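Local coordinates for quinonprotein alcohol dehydrogenase-like protein (Bacteroides thetaiotaomicron VPI-5482, PDB 4R5O) that is of unknown function but binds calcium ions and joins an immunoglobulin-like domain to a seven-bladed beta-propeller, at residues Glu310-Asn315 with Asp358-Pro363; Leu342-Thr345 with Ile349-Tyr352; Thr290-Asp295 with Asn299-Lys304. All blocks are in the same frame, centred on the assembly; numbering follows the deposited sequence.

Interaction 1 (Glu310-Asn315 with Asp358-Pro363); sequences EKVFAN and DSLKAP. With CA (calcium ion), chain L.
Leu360 carries the apolar part of this contact, and it does so with one branch. Its CD1 methyl meets Ala314 CB at 3.9 Å and Val312 CG1 at 4.1 Å, so it touches two residues of the strand whose side chains leave on the same face. Between them, the same CD1 sits 3.9 Å from Phe313 O, against the backbone itself. With CG anti to the carbonyl carbon (chi1 -63°) and the chain extended from there, Leu360 reaches out to the strand from the short 3-10 turn 358-360. On the strand side, Val312 has CG1 anti to its own N, which turns this methyl to Leu360.

No hydrogen bond joins the two segments. Within 358-363, Lys361 N returns to Asp358 O (3.3 Å) and closes the turn.

The calcium is bound on the loop alone: Asp358 OD2 lies 2.6 Å from the calcium ion, and Asp356 OD1 supplies the other protein ligand; Ser359 OG also bonds to Asp356 O. The two aspartates bring one turn of the loop together at the metal, probably helping to fix the segment from which Leu360 projects.

Strand 309-314 is an edge strand of its four-stranded sheet and pairs with strand 297-303. The loop that follows strand 349-353 comes up beside it, and Leu360 fills the junction between the sheets together with Ile300 and Tyr352.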
loop_
_atom_site.group_PDB
_atom_site.type_symbol
_atom_site.label_atom_id
_atom_site.label_comp_id
_atom_site.label_asym_id
_atom_site.label_seq_id
_atom_site.Cartn_x
_atom_site.Cartn_y
_atom_site.Cartn_z
ATOM N N GLU A 310 14.975 4.291 -28.367
ATOM C CA GLU A 310 16.427 4.412 -28.177
ATOM C C GLU A 310 16.811 3.301 -27.237
ATOM O O GLU A 310 16.148 3.121 -26.218
ATOM C CB GLU A 310 16.840 5.813 -27.680
ATOM C CG GLU A 310 18.331 6.047 -27.504
ATOM C CD GLU A 310 18.705 7.483 -27.177
ATOM O OE1 GLU A 310 18.257 8.392 -27.915
ATOM O OE2 GLU A 310 19.492 7.693 -26.222
ATOM N N LYS A 311 17.806 2.490 -27.617
ATOM C CA LYS A 311 18.214 1.325 -26.846
ATOM C C LYS A 311 19.707 1.373 -26.489
ATOM O O LYS A 311 20.551 1.543 -27.366
ATOM C CB LYS A 311 17.905 0.031 -27.627
ATOM C CG LYS A 311 16.419 -0.175 -27.908
ATOM C CD LYS A 311 16.130 -1.480 -28.580
ATOM C CE LYS A 311 14.656 -1.615 -28.890
ATOM N NZ LYS A 311 14.365 -2.946 -29.503
ATOM N N VAL A 312 20.007 1.180 -25.195
ATOM C CA VAL A 312 21.332 1.115 -24.578
ATOM C C VAL A 312 21.494 -0.258 -23.958
ATOM O O VAL A 312 20.702 -0.592 -23.071
ATOM C CB VAL A 312 21.550 2.243 -23.522
ATOM C CG1 VAL A 312 22.863 2.048 -22.762
ATOM C CG2 VAL A 312 21.479 3.641 -24.152
ATOM N N PHE A 313 22.540 -1.031 -24.371
ATOM C CA PHE A 313 22.809 -2.375 -23.861
ATOM C C PHE A 313 23.455 -2.325 -22.470
ATOM O O PHE A 313 24.385 -1.548 -22.224
ATOM C CB PHE A 313 23.709 -3.164 -24.836
ATOM C CG PHE A 313 24.136 -4.536 -24.360
ATOM C CD1 PHE A 313 23.253 -5.614 -24.405
ATOM C CD2 PHE A 313 25.432 -4.756 -23.889
ATOM C CE1 PHE A 313 23.640 -6.875 -23.930
ATOM C CE2 PHE A 313 25.824 -6.019 -23.434
ATOM C CZ PHE A 313 24.928 -7.071 -23.458
ATOM N N ALA A 314 22.946 -3.188 -21.564
ATOM C CA ALA A 314 23.393 -3.386 -20.178
ATOM C C ALA A 314 23.845 -4.818 -20.028
ATOM O O ALA A 314 23.007 -5.725 -20.095
ATOM C CB ALA A 314 22.275 -3.044 -19.218
ATOM N N ASN A 315 25.179 -5.025 -19.846
ATOM C CA ASN A 315 25.830 -6.331 -19.758
ATOM C C ASN A 315 25.541 -7.018 -18.401
ATOM O O ASN A 315 26.470 -7.400 -17.672
ATOM C CB ASN A 315 27.347 -6.170 -19.972
ATOM C CG ASN A 315 28.013 -5.159 -19.053
ATOM O OD1 ASN A 315 27.460 -4.079 -18.751
ATOM N ND2 ASN A 315 29.245 -5.464 -18.638
ATOM N N ASP A 358 28.377 4.347 -19.234
ATOM C CA ASP A 358 29.497 4.117 -18.315
ATOM C C ASP A 358 29.001 3.803 -16.916
ATOM O O ASP A 358 29.684 3.115 -16.163
ATOM C CB ASP A 358 30.422 5.361 -18.264
ATOM C CG ASP A 358 31.073 5.805 -19.568
ATOM O OD1 ASP A 358 30.966 5.060 -20.582
ATOM O OD2 ASP A 358 31.694 6.883 -19.574
ATOM N N SER A 359 27.820 4.346 -16.566
ATOM C CA SER A 359 27.142 4.190 -15.281
ATOM C C SER A 359 26.627 2.736 -15.068
ATOM O O SER A 359 26.178 2.408 -13.963
ATOM C CB SER A 359 25.977 5.174 -15.185
ATOM O OG SER A 359 24.999 4.940 -16.186
ATOM N N LEU A 360 26.693 1.887 -16.113
ATOM C CA LEU A 360 26.258 0.491 -16.112
ATOM C C LEU A 360 27.422 -0.489 -16.043
ATOM O O LEU A 360 27.189 -1.709 -16.064
ATOM C CB LEU A 360 25.454 0.181 -17.391
ATOM C CG LEU A 360 24.158 0.905 -17.634
ATOM C CD1 LEU A 360 23.653 0.624 -19.042
ATOM C CD2 LEU A 360 23.129 0.560 -16.563
ATOM N N LYS A 361 28.667 0.025 -16.009
ATOM C CA LYS A 361 29.885 -0.795 -16.003
ATOM C C LYS A 361 30.094 -1.486 -14.638
ATOM O O LYS A 361 30.739 -2.540 -14.590
ATOM C CB LYS A 361 31.117 0.058 -16.360
ATOM N N ALA A 362 29.535 -0.912 -13.541
ATOM C CA ALA A 362 29.654 -1.482 -12.193
ATOM C C ALA A 362 28.412 -1.168 -11.353
ATOM O O ALA A 362 27.813 -0.108 -11.563
ATOM C CB ALA A 362 30.900 -0.945 -11.506
ATOM N N PRO A 363 28.007 -2.054 -10.385
ATOM C CA PRO A 363 26.833 -1.745 -9.552
ATOM C C PRO A 363 27.054 -0.555 -8.649
ATOM O O PRO A 363 28.190 -0.259 -8.278
ATOM C CB PRO A 363 26.642 -3.007 -8.694
ATOM C CG PRO A 363 27.452 -4.043 -9.306
ATOM C CD PRO A 363 28.587 -3.355 -9.999
HETATM CA CA CA L . 30.828 9.133 -18.470
#

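Interaction 2 (Leu342-Thr345 with Ile349-Tyr352); sequences LVST and IYKY
The Tyr350 ring is met at its edge by Ser344: OG lies in the ring plane, 3.7 Å from CE1, and CB approaches the same carbon to 3.6 Å. Leu342 O also sits at the edge, near the plane. Pro363 rests over one face, displaced to the CE2 side, and Phe316 stacks with the ring. The other flat group, the Tyr352 ring, leads away from the hairpin to a bond from Gly355 N to its OH, so what meets Leu342 is Tyr352 CB, 3.9 Å from Leu342 CD2.

Leu342 lays that CD2 methyl beside the neighbouring strand, and the methyl touches Tyr350 CB as well, at 3.9 Å. CG stands between backbone N and carbonyl carbon (chi1 61°), a setting that brings the branch back over the partner strand.

Beneath the side chains the backbones are antiparallel. Leu342 and Tyr350 form a hydrogen-bonded pair: Tyr350 N gives to Leu342 O at 2.8 Å in an almost straight bond (176° at the hydrogen), and Leu342 N gives to Tyr350 O at 2.9 Å. Ile349 CA adds a CH...O contact to Leu342 O. Next to it, Val343 and Ile349 are a non-hydrogen-bonded pair whose side chains leave on the opposite face, with CG2 of Val343 4.3 Å from CG1 of Ile349. There both pack on Ile373 and Leu377.

This is the antiparallel hairpin of a propeller blade: Val343 and Ile349 face strand 371-379 of the neighbouring blade in the seven-bladed propeller, and Ile349 reaches strand 386-392 as well.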
loop_
_atom_site.group_PDB
_atom_site.type_symbol
_atom_site.label_atom_id
_atom_site.label_comp_id
_atom_site.label_asym_id
_atom_site.label_seq_id
_atom_site.Cartn_x
_atom_site.Cartn_y
_atom_site.Cartn_z
ATOM N N LEU A 342 18.091 0.084 -11.130
ATOM C CA LEU A 342 17.588 -1.202 -11.609
ATOM C C LEU A 342 18.402 -2.323 -10.952
ATOM O O LEU A 342 19.531 -2.091 -10.526
ATOM C CB LEU A 342 17.569 -1.331 -13.158
ATOM C CG LEU A 342 18.838 -1.249 -14.023
ATOM C CD1 LEU A 342 18.500 -1.582 -15.448
ATOM C CD2 LEU A 342 19.475 0.135 -14.020
ATOM N N VAL A 343 17.774 -3.508 -10.785
ATOM C CA VAL A 343 18.315 -4.681 -10.081
ATOM C C VAL A 343 18.750 -5.780 -11.042
ATOM O O VAL A 343 17.968 -6.207 -11.890
ATOM C CB VAL A 343 17.274 -5.270 -9.102
ATOM C CG1 VAL A 343 17.921 -6.298 -8.173
ATOM C CG2 VAL A 343 16.590 -4.183 -8.290
ATOM N N SER A 344 19.971 -6.280 -10.856
ATOM C CA SER A 344 20.494 -7.396 -11.622
ATOM C C SER A 344 20.020 -8.691 -10.976
ATOM O O SER A 344 19.616 -8.700 -9.802
ATOM C CB SER A 344 22.011 -7.336 -11.741
ATOM O OG SER A 344 22.635 -7.430 -10.472
ATOM N N THR A 345 20.081 -9.790 -11.750
ATOM C CA THR A 345 19.630 -11.125 -11.342
ATOM C C THR A 345 20.423 -11.668 -10.083
ATOM O O THR A 345 19.914 -12.593 -9.443
ATOM C CB THR A 345 19.749 -12.102 -12.531
ATOM O OG1 THR A 345 18.912 -13.233 -12.308
ATOM C CG2 THR A 345 21.187 -12.497 -12.877
ATOM N N ILE A 349 22.413 -3.510 -7.415
ATOM C CA ILE A 349 21.652 -2.370 -7.883
ATOM C C ILE A 349 22.591 -1.557 -8.713
ATOM O O ILE A 349 23.742 -1.337 -8.336
ATOM C CB ILE A 349 21.004 -1.585 -6.700
ATOM C CG1 ILE A 349 19.900 -2.464 -6.056
ATOM C CG2 ILE A 349 20.407 -0.224 -7.130
ATOM C CD1 ILE A 349 19.638 -2.176 -4.688
ATOM N N TYR A 350 22.108 -1.191 -9.892
ATOM C CA TYR A 350 22.773 -0.334 -10.843
ATOM C C TYR A 350 22.073 1.008 -10.868
ATOM O O TYR A 350 20.845 1.062 -10.804
ATOM C CB TYR A 350 22.792 -0.990 -12.223
ATOM C CG TYR A 350 23.749 -2.156 -12.324
ATOM C CD1 TYR A 350 23.377 -3.429 -11.897
ATOM C CD2 TYR A 350 25.023 -1.993 -12.858
ATOM C CE1 TYR A 350 24.261 -4.503 -11.970
ATOM C CE2 TYR A 350 25.912 -3.065 -12.950
ATOM C CZ TYR A 350 25.524 -4.320 -12.505
ATOM O OH TYR A 350 26.377 -5.399 -12.604
ATOM N N LYS A 351 22.858 2.088 -10.878
ATOM C CA LYS A 351 22.364 3.464 -10.988
ATOM C C LYS A 351 22.645 3.928 -12.400
ATOM O O LYS A 351 23.786 4.285 -12.710
ATOM C CB LYS A 351 22.987 4.393 -9.928
ATOM C CG LYS A 351 22.514 5.828 -10.047
ATOM C CD LYS A 351 22.975 6.752 -8.921
ATOM C CE LYS A 351 24.402 7.207 -8.978
ATOM N NZ LYS A 351 24.697 8.121 -7.845
ATOM N N TYR A 352 21.632 3.818 -13.286
ATOM C CA TYR A 352 21.764 4.224 -14.676
ATOM C C TYR A 352 21.536 5.705 -14.798
ATOM O O TYR A 352 20.505 6.225 -14.392
ATOM C CB TYR A 352 20.809 3.452 -15.605
ATOM C CG TYR A 352 20.830 3.922 -17.050
ATOM C CD1 TYR A 352 21.991 3.833 -17.822
ATOM C CD2 TYR A 352 19.675 4.393 -17.668
ATOM C CE1 TYR A 352 22.018 4.256 -19.153
ATOM C CE2 TYR A 352 19.686 4.806 -19.003
ATOM C CZ TYR A 352 20.861 4.732 -19.742
ATOM O OH TYR A 352 20.893 5.118 -21.059
#

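Interaction 3 (Thr290-Asp295 with Asn299-Lys304); sequences TLESAD and NIVKIK
Glu292 and Asn299 lie side by side on one face of a beta hairpin in a propeller blade, strands 288-294 and 297-303. Asn299 ND2 gives a bent hydrogen bond (139° at the hydrogen) to Glu292 OE1 at 3.1 Å. It arrives on the anti side of that oxygen, out of the carboxylate plane, and the amide plane is turned 69° from the carboxylate. CG of Glu292 is anti to the backbone N (chi1 -179°) and the chain stays extended beyond it, which carries the carboxylate out beside the amide. Ala294 CB touches the same ND2.

Beneath them the two residues form a hydrogen-bonded antiparallel pair, Glu292 N to Asn299 O and Asn299 N to Glu292 O, both 2.9 Å. Thr290 and Val301 repeat this two residues away, and Glu292 CB meets Val301 CG2 at 3.8 Å. On the other face, Leu291 and Ile300 point the same way, CD2 against CG1.

Further out, Lys311 NZ forms a salt bridge to Glu292 OE1, which thus takes both it and Asn299 ND2, while Ile273 N bonds to OE2. Replacing Glu292 with an alanine here would probably leave the Lys311 ammonium without its counter-charge, Ile273 N without its side-chain acceptor and the Asn299 amide freer to turn. At the far end, Thr290 OG1 bonds to Asn279 O, while its CG2 crosses Ile303 and touches CD1 at 3.9 Å.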
loop_
_atom_site.group_PDB
_atom_site.type_symbol
_atom_site.label_atom_id
_atom_site.label_comp_id
_atom_site.label_asym_id
_atom_site.label_seq_id
_atom_site.Cartn_x
_atom_site.Cartn_y
_atom_site.Cartn_z
ATOM N N THR A 290 11.726 1.179 -20.136
ATOM C CA THR A 290 11.474 -0.199 -19.746
ATOM C C THR A 290 12.715 -0.987 -20.161
ATOM O O THR A 290 13.694 -0.392 -20.580
ATOM C CB THR A 290 10.149 -0.725 -20.321
ATOM O OG1 THR A 290 9.817 -1.962 -19.669
ATOM C CG2 THR A 290 10.157 -0.877 -21.860
ATOM N N LEU A 291 12.684 -2.302 -20.008
ATOM C CA LEU A 291 13.764 -3.199 -20.414
ATOM C C LEU A 291 13.302 -4.155 -21.499
ATOM O O LEU A 291 12.121 -4.530 -21.573
ATOM C CB LEU A 291 14.319 -4.019 -19.227
ATOM C CG LEU A 291 14.884 -3.303 -18.017
ATOM C CD1 LEU A 291 15.369 -4.309 -17.045
ATOM C CD2 LEU A 291 16.015 -2.354 -18.370
ATOM N N GLU A 292 14.257 -4.565 -22.316
ATOM C CA GLU A 292 14.077 -5.539 -23.378
ATOM C C GLU A 292 14.976 -6.704 -23.061
ATOM O O GLU A 292 16.101 -6.505 -22.582
ATOM C CB GLU A 292 14.376 -4.908 -24.747
ATOM C CG GLU A 292 14.196 -5.864 -25.915
ATOM C CD GLU A 292 14.423 -5.254 -27.269
ATOM O OE1 GLU A 292 15.428 -4.529 -27.430
ATOM O OE2 GLU A 292 13.631 -5.553 -28.191
ATOM N N SER A 293 14.482 -7.915 -23.282
ATOM C CA SER A 293 15.244 -9.126 -23.007
ATOM C C SER A 293 16.220 -9.376 -24.156
ATOM O O SER A 293 15.844 -9.273 -25.312
ATOM C CB SER A 293 14.306 -10.308 -22.775
ATOM O OG SER A 293 13.493 -10.073 -21.626
ATOM N N ALA A 294 17.507 -9.556 -23.815
ATOM C CA ALA A 294 18.614 -9.806 -24.752
ATOM C C ALA A 294 19.364 -11.087 -24.335
ATOM O O ALA A 294 19.199 -11.562 -23.201
ATOM C CB ALA A 294 19.562 -8.607 -24.816
ATOM N N ASP A 295 20.151 -11.665 -25.266
ATOM C CA ASP A 295 20.874 -12.923 -25.061
ATOM C C ASP A 295 21.883 -12.834 -23.906
ATOM O O ASP A 295 21.832 -13.671 -22.996
ATOM C CB ASP A 295 21.620 -13.351 -26.350
ATOM C CG ASP A 295 20.760 -13.704 -27.555
ATOM O OD1 ASP A 295 19.609 -14.158 -27.356
ATOM O OD2 ASP A 295 21.284 -13.647 -28.694
ATOM N N ASN A 299 18.376 -4.648 -22.573
ATOM C CA ASN A 299 18.481 -3.316 -23.156
ATOM C C ASN A 299 17.589 -2.340 -22.423
ATOM O O ASN A 299 16.400 -2.620 -22.255
ATOM C CB ASN A 299 18.115 -3.330 -24.629
ATOM C CG ASN A 299 18.911 -4.274 -25.474
ATOM O OD1 ASN A 299 20.141 -4.242 -25.520
ATOM N ND2 ASN A 299 18.207 -5.083 -26.232
ATOM N N ILE A 300 18.147 -1.203 -21.966
ATOM C CA ILE A 300 17.365 -0.110 -21.360
ATOM C C ILE A 300 16.732 0.632 -22.519
ATOM O O ILE A 300 17.450 1.205 -23.350
ATOM C CB ILE A 300 18.202 0.798 -20.433
ATOM C CG1 ILE A 300 18.949 -0.038 -19.372
ATOM C CG2 ILE A 300 17.314 1.890 -19.819
ATOM C CD1 ILE A 300 19.979 0.699 -18.572
ATOM N N VAL A 301 15.403 0.543 -22.634
ATOM C CA VAL A 301 14.711 1.129 -23.773
ATOM C C VAL A 301 14.055 2.458 -23.375
ATOM O O VAL A 301 13.249 2.504 -22.472
ATOM C CB VAL A 301 13.666 0.152 -24.371
ATOM C CG1 VAL A 301 12.915 0.789 -25.536
ATOM C CG2 VAL A 301 14.332 -1.144 -24.822
ATOM N N LYS A 302 14.392 3.518 -24.094
ATOM C CA LYS A 302 13.804 4.850 -24.000
ATOM C C LYS A 302 12.641 4.906 -24.959
ATOM O O LYS A 302 12.827 4.584 -26.128
ATOM C CB LYS A 302 14.873 5.904 -24.308
ATOM C CG LYS A 302 14.457 7.356 -24.378
ATOM C CD LYS A 302 15.695 8.110 -24.814
ATOM C CE LYS A 302 15.639 9.604 -24.828
ATOM N NZ LYS A 302 16.938 10.196 -25.227
ATOM N N ILE A 303 11.441 5.251 -24.465
ATOM C CA ILE A 303 10.255 5.343 -25.317
ATOM C C ILE A 303 9.962 6.821 -25.423
ATOM O O ILE A 303 9.578 7.443 -24.425
ATOM C CB ILE A 303 9.041 4.493 -24.824
ATOM C CG1 ILE A 303 9.474 3.044 -24.400
ATOM C CG2 ILE A 303 7.916 4.490 -25.883
ATOM C CD1 ILE A 303 8.388 2.132 -23.624
ATOM N N LYS A 304 10.213 7.413 -26.602
ATOM C CA LYS A 304 9.999 8.844 -26.724
ATOM C C LYS A 304 8.486 9.108 -26.959
ATOM O O LYS A 304 7.717 8.159 -27.161
ATOM C CB LYS A 304 10.882 9.428 -27.832
ATOM C CG LYS A 304 12.392 9.186 -27.661
ATOM C CD LYS A 304 13.142 9.777 -28.851
ATOM C CE LYS A 304 14.630 9.564 -28.843
ATOM N NZ LYS A 304 15.270 10.222 -30.011
#

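All three contacts lie on the same side of the chain's centre, their own centres about 9 Å (interactions 1 and 2), 11 Å (1 and 3) and 14 Å (2 and 3) apart. Interaction 2 is nested in the loop closed by interaction 1, whereas interaction 3 precedes both. Ile300 is the common point: its CD1 lies 3.7 Å from Leu360 CD1 and 3.7 Å from Tyr352 CG. Strand pairing ties interactions 1 and 3, with Val312 O 2.9 Å from Ile300 N, probably hydrogen-bonded. The calcium belongs to interaction 1; the side chains of Tyr352 and Ile300 are about 10 and 14 Å from it, so neither binds it.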